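Local structure of tetraacyldisaccharide 4'-kinase (Aquifex aeolicus, 4EHX) at residues Ile16-Asn21 and Pro173-Arg178; Gly42-Gly47 and Gly140-Lys145; Lys243-Leu248 and Phe292-Lys297. The protein probably transfers the gamma-phosphate of ATP to the 4'-position of a tetraacyldisaccharide 1-phosphate, forming lipid IVA, and works at the membrane interface as a P-loop kinase. One frame throughout, in Å; residues are numbered along the deposited sequence.

Contacts 1 and 2 are neighbours, their centres about 11 Å apart. Contact 2 is nested in the loop of chain that contact 1 closes. They touch directly: R20 NH2 lies 2.9 Å from Q142 O, and N21 OD1 lies 3.0 Å from R144 NH1. I177 also packs on L44. Contact 2 includes S45, V46 and G47 of the predicted ATP site, and the side chain of P173 in contact 1 is about 11 Å from that of S45. Contact 3 lies on the other side of the chain's centre, about 27 Å from contact 2 between centres. Even so, the side chain of F296 is about 9 Å from G50 of the same predicted site.

Contact 1 of 3, residues Ile16-Asn21 and Pro173-Arg178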
# COMPACT_ATOMS: atom_id res chain seq x y z
N ILE A 16 24.88 -4.76 6.81
CA ILE A 16 24.57 -5.02 5.40
C ILE A 16 23.78 -3.87 4.76
O ILE A 16 24.13 -3.39 3.68
CB ILE A 16 23.79 -6.35 5.24
CG1 ILE A 16 24.66 -7.53 5.67
CG2 ILE A 16 23.30 -6.52 3.79
CD1 ILE A 16 23.88 -8.80 5.99
N ILE A 17 22.72 -3.43 5.44
CA ILE A 17 21.89 -2.33 4.96
C ILE A 17 22.68 -1.02 4.86
O ILE A 17 22.59 -0.31 3.85
CB ILE A 17 20.65 -2.11 5.85
CG1 ILE A 17 19.72 -3.32 5.77
CG2 ILE A 17 19.86 -0.87 5.42
CD1 ILE A 17 19.13 -3.53 4.40
N ASN A 18 23.43 -0.70 5.91
CA ASN A 18 24.26 0.51 5.93
C ASN A 18 25.30 0.50 4.81
O ASN A 18 25.58 1.54 4.22
CB ASN A 18 24.97 0.70 7.28
CG ASN A 18 24.04 1.21 8.38
OD1 ASN A 18 22.88 1.54 8.13
ND2 ASN A 18 24.56 1.28 9.61
N PHE A 19 25.89 -0.65 4.55
CA PHE A 19 26.88 -0.74 3.48
C PHE A 19 26.24 -0.46 2.12
O PHE A 19 26.77 0.32 1.32
CB PHE A 19 27.58 -2.11 3.46
CG PHE A 19 28.61 -2.24 2.38
CD1 PHE A 19 29.78 -1.50 2.42
CD2 PHE A 19 28.41 -3.10 1.30
CE1 PHE A 19 30.74 -1.61 1.43
CE2 PHE A 19 29.38 -3.22 0.30
CZ PHE A 19 30.53 -2.47 0.36
N ARG A 20 25.09 -1.07 1.87
CA ARG A 20 24.40 -0.85 0.60
C ARG A 20 24.01 0.62 0.47
O ARG A 20 24.17 1.24 -0.59
CB ARG A 20 23.15 -1.74 0.49
CG ARG A 20 22.33 -1.51 -0.81
CD ARG A 20 21.24 -2.58 -1.02
NE ARG A 20 20.32 -2.21 -2.09
CZ ARG A 20 19.29 -1.39 -1.90
NH1 ARG A 20 19.06 -0.92 -0.68
NH2 ARG A 20 18.48 -1.07 -2.90
N ASN A 21 23.49 1.19 1.55
CA ASN A 21 23.06 2.58 1.45
C ASN A 21 24.23 3.55 1.28
O ASN A 21 24.11 4.56 0.59
CB ASN A 21 22.17 2.98 2.63
CG ASN A 21 20.73 2.54 2.44
OD1 ASN A 21 20.19 2.63 1.34
ND2 ASN A 21 20.09 2.07 3.51
N PRO A 173 17.50 1.56 9.14
CA PRO A 173 17.69 2.42 10.31
C PRO A 173 16.96 3.73 10.13
O PRO A 173 16.83 4.20 9.00
CB PRO A 173 19.19 2.68 10.33
CG PRO A 173 19.79 1.52 9.60
CD PRO A 173 18.79 1.14 8.55
N LEU A 174 16.51 4.32 11.23
CA LEU A 174 15.78 5.58 11.19
C LEU A 174 16.58 6.74 10.57
O LEU A 174 15.98 7.70 10.09
CB LEU A 174 15.30 5.95 12.60
CG LEU A 174 14.25 5.05 13.26
CD1 LEU A 174 14.02 5.46 14.72
CD2 LEU A 174 12.93 5.06 12.48
N LYS A 175 17.91 6.68 10.60
CA LYS A 175 18.70 7.75 9.98
C LYS A 175 18.35 7.94 8.50
O LYS A 175 18.54 9.02 7.93
CB LYS A 175 20.21 7.51 10.13
CG LYS A 175 20.76 6.40 9.24
CD LYS A 175 22.29 6.21 9.41
CE LYS A 175 22.81 5.18 8.41
NZ LYS A 175 24.30 5.03 8.42
N GLU A 176 17.85 6.89 7.86
CA GLU A 176 17.51 6.94 6.44
C GLU A 176 16.27 7.79 6.13
O GLU A 176 15.93 8.02 4.98
CB GLU A 176 17.36 5.53 5.86
CG GLU A 176 18.65 4.73 5.94
CD GLU A 176 19.80 5.39 5.19
OE1 GLU A 176 20.96 5.15 5.57
OE2 GLU A 176 19.55 6.14 4.21
N ILE A 177 15.60 8.26 7.17
CA ILE A 177 14.57 9.28 6.99
C ILE A 177 15.13 10.45 6.17
O ILE A 177 14.40 11.11 5.43
CB ILE A 177 14.02 9.76 8.35
CG1 ILE A 177 13.10 8.67 8.92
CG2 ILE A 177 13.24 11.08 8.21
CD1 ILE A 177 12.72 8.88 10.39
N ARG A 178 16.43 10.69 6.27
CA ARG A 178 17.06 11.77 5.50
C ARG A 178 16.86 11.69 3.98
O ARG A 178 16.95 12.71 3.29
CB ARG A 178 18.56 11.87 5.82
CG ARG A 178 19.41 10.70 5.32
CD ARG A 178 20.84 10.82 5.89
NE ARG A 178 21.68 9.68 5.53
CZ ARG A 178 22.78 9.32 6.19
NH1 ARG A 178 23.17 10.01 7.25
NH2 ARG A 178 23.49 8.27 5.79
O HOH W 1 21.25 2.47 6.09
O HOH W 2 24.89 3.91 5.65
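N18 and P173 mark one close approach of the two backbones, with CA atoms 8.1 Å apart, and N21 and E176 mark the other. Residues 16-21 are a turn of helix 7-25. Residues 174-178 form a 3-10 turn, entered through P173. At that spacing the side chains meet directly at few points, and two waters bridge the rest. I17 CG2 lies 3.9 Å from P173 CD. N18 OD1 lies 3.4 Å from P173 CG and also touches K175 CE. K175 is extended beyond CG and reaches past N18; its NZ shares a water with N18 O. N21 and E176 meet tip to tip, their amide and carboxylate planes stacked 29° apart, with N21 ND2 3.7 Å from E176 CD. They are joined through a second water. This water donates to N18 OD1 at 2.8 Å and to E176 OE1 at 2.7 Å, and accepts from N21 ND2. E172 OE2 is a direct partner of N21 ND2, and R179 forms a salt bridge with E176 OE2. An alanine at E176 would probably leave R179 without this charged mate and the water without one of its three protein partners. The arrangement is a water-mediated docking of the N-terminal helix of LpxK onto the loop before strand 182-186, beside the P-loop kinase core.

Contact 2 of 3, residues Gly42-Gly47 and Gly140-Lys145; sequences GNLSVG and GFQHRK
F141 has CG anti to its backbone N (chi1 -166°), and its ring meets L44, with CE2 3.7 Å from L44 CD2. Q142 is bent at chi2 (76°), which turns its CD back toward N43. Its amide then gives a nearly straight bond from NE2 to N43 O, 3.0 Å long with an angle of 170° at the hydrogen. The acceptor lies in the amide plane. NE2 also bonds to E172 OE1, so the amide ties two parts of the chain together. Its OE1 takes a hydrogen bond from a water, 2.8 Å away, that accepts from N43 N and F141 N. This one water therefore links both backbones and the glutamine.

Residues 42-47 run on from strand 38-43 into the predicted ATP-binding P-loop, S45 to T52. Residues 140-143 form a type I turn after strand 134-138, a parallel neighbour of 38-43.

G42 CA lies 3.9 Å from F141 CB; a side chain at G42 would run into that CB. N43 points away from the turn. Its ND2 bonds to S45 O, 2.8 Å away, a link within the chain at the start of the P-loop. L44 also packs on L153 and L155 of strand 150-156, and F141 on N151 and L153.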
# COMPACT_ATOMS: atom_id res chain seq x y z
N GLY A 42 6.64 5.08 0.06
CA GLY A 42 7.28 4.01 0.78
C GLY A 42 7.24 4.18 2.28
O GLY A 42 6.70 5.16 2.81
N ASN A 43 7.81 3.21 2.97
CA ASN A 43 7.94 3.33 4.41
C ASN A 43 9.16 2.56 4.91
O ASN A 43 9.91 1.96 4.12
CB ASN A 43 6.66 2.92 5.13
CG ASN A 43 6.55 1.44 5.31
OD1 ASN A 43 6.88 0.68 4.40
ND2 ASN A 43 6.11 1.02 6.48
N LEU A 44 9.38 2.60 6.21
CA LEU A 44 10.60 2.04 6.78
C LEU A 44 10.37 0.66 7.37
O LEU A 44 11.32 -0.07 7.61
CB LEU A 44 11.17 2.97 7.86
CG LEU A 44 11.78 4.28 7.40
CD1 LEU A 44 12.42 5.00 8.57
CD2 LEU A 44 12.82 4.01 6.33
N SER A 45 9.11 0.31 7.63
CA SER A 45 8.84 -0.89 8.40
C SER A 45 7.94 -1.90 7.69
O SER A 45 7.17 -1.55 6.80
CB SER A 45 8.19 -0.52 9.73
OG SER A 45 7.03 0.27 9.51
N VAL A 46 8.05 -3.15 8.11
CA VAL A 46 7.04 -4.14 7.78
C VAL A 46 5.84 -3.91 8.71
O VAL A 46 5.99 -3.33 9.78
CB VAL A 46 7.59 -5.56 7.95
CG1 VAL A 46 8.83 -5.73 7.10
CG2 VAL A 46 7.90 -5.84 9.41
N GLY A 47 4.66 -4.34 8.28
CA GLY A 47 3.45 -4.15 9.08
C GLY A 47 2.54 -3.09 8.47
O GLY A 47 2.90 -2.46 7.48
N GLY A 140 8.42 1.99 -2.80
CA GLY A 140 9.62 2.22 -3.57
C GLY A 140 10.75 2.88 -2.81
O GLY A 140 11.79 3.17 -3.41
N PHE A 141 10.59 3.11 -1.51
CA PHE A 141 11.65 3.83 -0.74
C PHE A 141 13.03 3.15 -0.77
O PHE A 141 14.07 3.82 -0.88
CB PHE A 141 11.22 4.07 0.72
CG PHE A 141 12.08 5.07 1.46
CD1 PHE A 141 11.96 6.44 1.20
CD2 PHE A 141 12.98 4.66 2.43
CE1 PHE A 141 12.76 7.37 1.89
CE2 PHE A 141 13.76 5.58 3.13
CZ PHE A 141 13.65 6.94 2.86
N GLN A 142 13.05 1.83 -0.68
CA GLN A 142 14.30 1.06 -0.71
C GLN A 142 14.85 0.80 -2.12
O GLN A 142 15.99 0.36 -2.28
CB GLN A 142 14.09 -0.29 -0.01
CG GLN A 142 13.97 -0.20 1.52
CD GLN A 142 12.62 0.33 1.98
OE1 GLN A 142 11.58 -0.02 1.42
NE2 GLN A 142 12.63 1.17 3.00
N HIS A 143 14.04 1.05 -3.15
CA HIS A 143 14.46 0.72 -4.52
C HIS A 143 15.32 1.83 -5.13
O HIS A 143 14.91 2.48 -6.10
CB HIS A 143 13.25 0.39 -5.41
CG HIS A 143 13.61 -0.36 -6.65
ND1 HIS A 143 13.92 -1.71 -6.64
CD2 HIS A 143 13.74 0.03 -7.94
CE1 HIS A 143 14.22 -2.11 -7.86
NE2 HIS A 143 14.12 -1.07 -8.67
N ARG A 144 16.51 2.04 -4.57
CA ARG A 144 17.29 3.24 -4.86
C ARG A 144 17.86 3.26 -6.27
O ARG A 144 18.24 4.33 -6.77
CB ARG A 144 18.40 3.42 -3.82
CG ARG A 144 17.86 3.62 -2.41
CD ARG A 144 18.95 4.00 -1.42
NE ARG A 144 19.54 5.32 -1.68
CZ ARG A 144 20.54 5.84 -0.97
NH1 ARG A 144 21.07 5.15 0.04
NH2 ARG A 144 21.03 7.03 -1.29
N LYS A 145 17.90 2.09 -6.90
CA LYS A 145 18.36 1.99 -8.28
C LYS A 145 17.51 2.83 -9.24
O LYS A 145 17.96 3.17 -10.33
CB LYS A 145 18.37 0.52 -8.75
CG LYS A 145 18.99 0.30 -10.14
CD LYS A 145 18.50 -0.99 -10.83
CE LYS A 145 18.61 -2.21 -9.95
NZ LYS A 145 18.62 -3.49 -10.76
O HOH W 3 9.30 1.39 0.69

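Contact 3 of 3, residues Lys243-Leu248 and Phe292-Lys297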
# COMPACT_ATOMS: atom_id res chain seq x y z
N LYS A 243 -11.57 -5.46 15.69
CA LYS A 243 -11.52 -4.21 16.42
C LYS A 243 -12.20 -3.09 15.64
O LYS A 243 -13.06 -2.38 16.17
CB LYS A 243 -10.06 -3.83 16.72
CG LYS A 243 -9.90 -2.62 17.63
CD LYS A 243 -10.54 -2.85 18.99
CE LYS A 243 -10.41 -1.63 19.88
NZ LYS A 243 -8.98 -1.29 20.16
N VAL A 244 -11.82 -2.94 14.38
CA VAL A 244 -12.36 -1.88 13.53
C VAL A 244 -13.88 -1.98 13.42
O VAL A 244 -14.59 -0.97 13.52
CB VAL A 244 -11.76 -1.92 12.12
CG1 VAL A 244 -12.45 -0.90 11.21
CG2 VAL A 244 -10.25 -1.68 12.18
N LEU A 245 -14.38 -3.19 13.21
CA LEU A 245 -15.82 -3.42 13.11
C LEU A 245 -16.52 -2.98 14.40
O LEU A 245 -17.59 -2.36 14.36
CB LEU A 245 -16.11 -4.90 12.83
CG LEU A 245 -15.70 -5.45 11.46
CD1 LEU A 245 -15.88 -6.97 11.40
CD2 LEU A 245 -16.51 -4.78 10.36
N LYS A 246 -15.91 -3.31 15.53
CA LYS A 246 -16.46 -2.95 16.83
C LYS A 246 -16.50 -1.44 17.03
O LYS A 246 -17.52 -0.88 17.41
CB LYS A 246 -15.66 -3.62 17.96
CG LYS A 246 -16.16 -3.30 19.36
CD LYS A 246 -15.32 -3.98 20.42
CE LYS A 246 -15.85 -3.68 21.82
NZ LYS A 246 -15.06 -4.35 22.89
N ASN A 247 -15.37 -0.78 16.77
CA ASN A 247 -15.27 0.67 16.93
C ASN A 247 -16.22 1.45 16.02
O ASN A 247 -16.60 2.58 16.33
CB ASN A 247 -13.83 1.15 16.73
CG ASN A 247 -12.88 0.60 17.78
OD1 ASN A 247 -11.71 0.34 17.49
ND2 ASN A 247 -13.37 0.43 19.00
N LEU A 248 -16.60 0.84 14.90
CA LEU A 248 -17.52 1.49 13.97
C LEU A 248 -18.97 1.29 14.38
O LEU A 248 -19.87 1.95 13.87
CB LEU A 248 -17.30 0.97 12.54
CG LEU A 248 -15.98 1.36 11.86
CD1 LEU A 248 -15.93 0.83 10.44
CD2 LEU A 248 -15.80 2.87 11.88
N PHE A 292 -18.88 -7.53 1.09
CA PHE A 292 -18.36 -6.17 1.04
C PHE A 292 -17.11 -5.99 1.91
O PHE A 292 -16.86 -6.80 2.81
CB PHE A 292 -19.43 -5.18 1.54
CG PHE A 292 -20.73 -5.28 0.80
CD1 PHE A 292 -21.68 -6.22 1.16
CD2 PHE A 292 -21.00 -4.44 -0.27
CE1 PHE A 292 -22.87 -6.32 0.47
CE2 PHE A 292 -22.19 -4.53 -0.96
CZ PHE A 292 -23.13 -5.47 -0.60
N ALA A 293 -16.36 -4.93 1.64
CA ALA A 293 -15.25 -4.51 2.49
C ALA A 293 -15.50 -3.08 2.98
O ALA A 293 -16.32 -2.37 2.42
CB ALA A 293 -13.91 -4.61 1.74
N LEU A 294 -14.80 -2.67 4.02
CA LEU A 294 -14.92 -1.31 4.50
C LEU A 294 -14.05 -0.40 3.63
O LEU A 294 -12.97 -0.78 3.17
CB LEU A 294 -14.49 -1.22 5.96
CG LEU A 294 -15.17 -2.19 6.92
CD1 LEU A 294 -14.59 -2.05 8.33
CD2 LEU A 294 -16.67 -1.98 6.93
N ASN A 295 -14.52 0.82 3.40
CA ASN A 295 -13.77 1.78 2.61
C ASN A 295 -13.45 3.01 3.44
O ASN A 295 -14.35 3.67 3.96
CB ASN A 295 -14.54 2.16 1.34
CG ASN A 295 -13.66 2.82 0.29
OD1 ASN A 295 -12.44 2.87 0.42
ND2 ASN A 295 -14.28 3.32 -0.76
N PHE A 296 -12.16 3.29 3.57
CA PHE A 296 -11.70 4.47 4.27
C PHE A 296 -11.14 5.48 3.27
O PHE A 296 -10.70 5.11 2.19
CB PHE A 296 -10.63 4.08 5.29
CG PHE A 296 -11.18 3.30 6.45
CD1 PHE A 296 -11.49 1.96 6.31
CD2 PHE A 296 -11.40 3.92 7.67
CE1 PHE A 296 -12.01 1.25 7.38
CE2 PHE A 296 -11.92 3.21 8.74
CZ PHE A 296 -12.23 1.87 8.59
N LYS A 297 -11.17 6.76 3.64
CA LYS A 297 -10.61 7.79 2.78
C LYS A 297 -9.50 8.48 3.54
O LYS A 297 -9.55 8.58 4.77
CB LYS A 297 -11.69 8.81 2.38
CG LYS A 297 -12.70 8.27 1.36
CD LYS A 297 -12.02 7.89 0.05
CE LYS A 297 -12.97 7.18 -0.90
NZ LYS A 297 -14.13 8.03 -1.29
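L294 is the main bump of this contact, a helix packed on a mixed beta sheet, in which strand 291-300 runs parallel to 275-277 and antiparallel to 201-212. Helix 237-248 packs across strand 291-300. The axes of segments 243-248 and 292-297 come within 11.3 Å and lie at 70°. The nearest backbone pair is L245 and L294. The contact is apolar throughout.

L294 sends CD1 into a hollow on the helix lined by V244, L245 and L248. That single methyl lies 3.8 Å from V244 CG1, 3.9 Å from L245 CD2 and 3.8 Å from L248 CD1. The three are spread round the helix-facing side of that methyl. V244 and L294 run alongside each other, pointing opposite ways, L248 meets L294 tip to tip, and L245 crosses obliquely. I250, just after the helix, also touches L245 and L294, and L276 of strand 275-277 touches L245. L294 further rests on L211 of strand 201-212.

F296, two residues on along the strand, points to the same side and makes a second bump. Its ring comes tip first toward V244, while L248 CD1 touches it more loosely. V244 thus presents CG1 to both strand residues. Its chi1 of 174° sets CG1 anti to the backbone N. From there this methyl reaches the edge of the F296 ring, near the ring plane, with CZ 3.8 Å away.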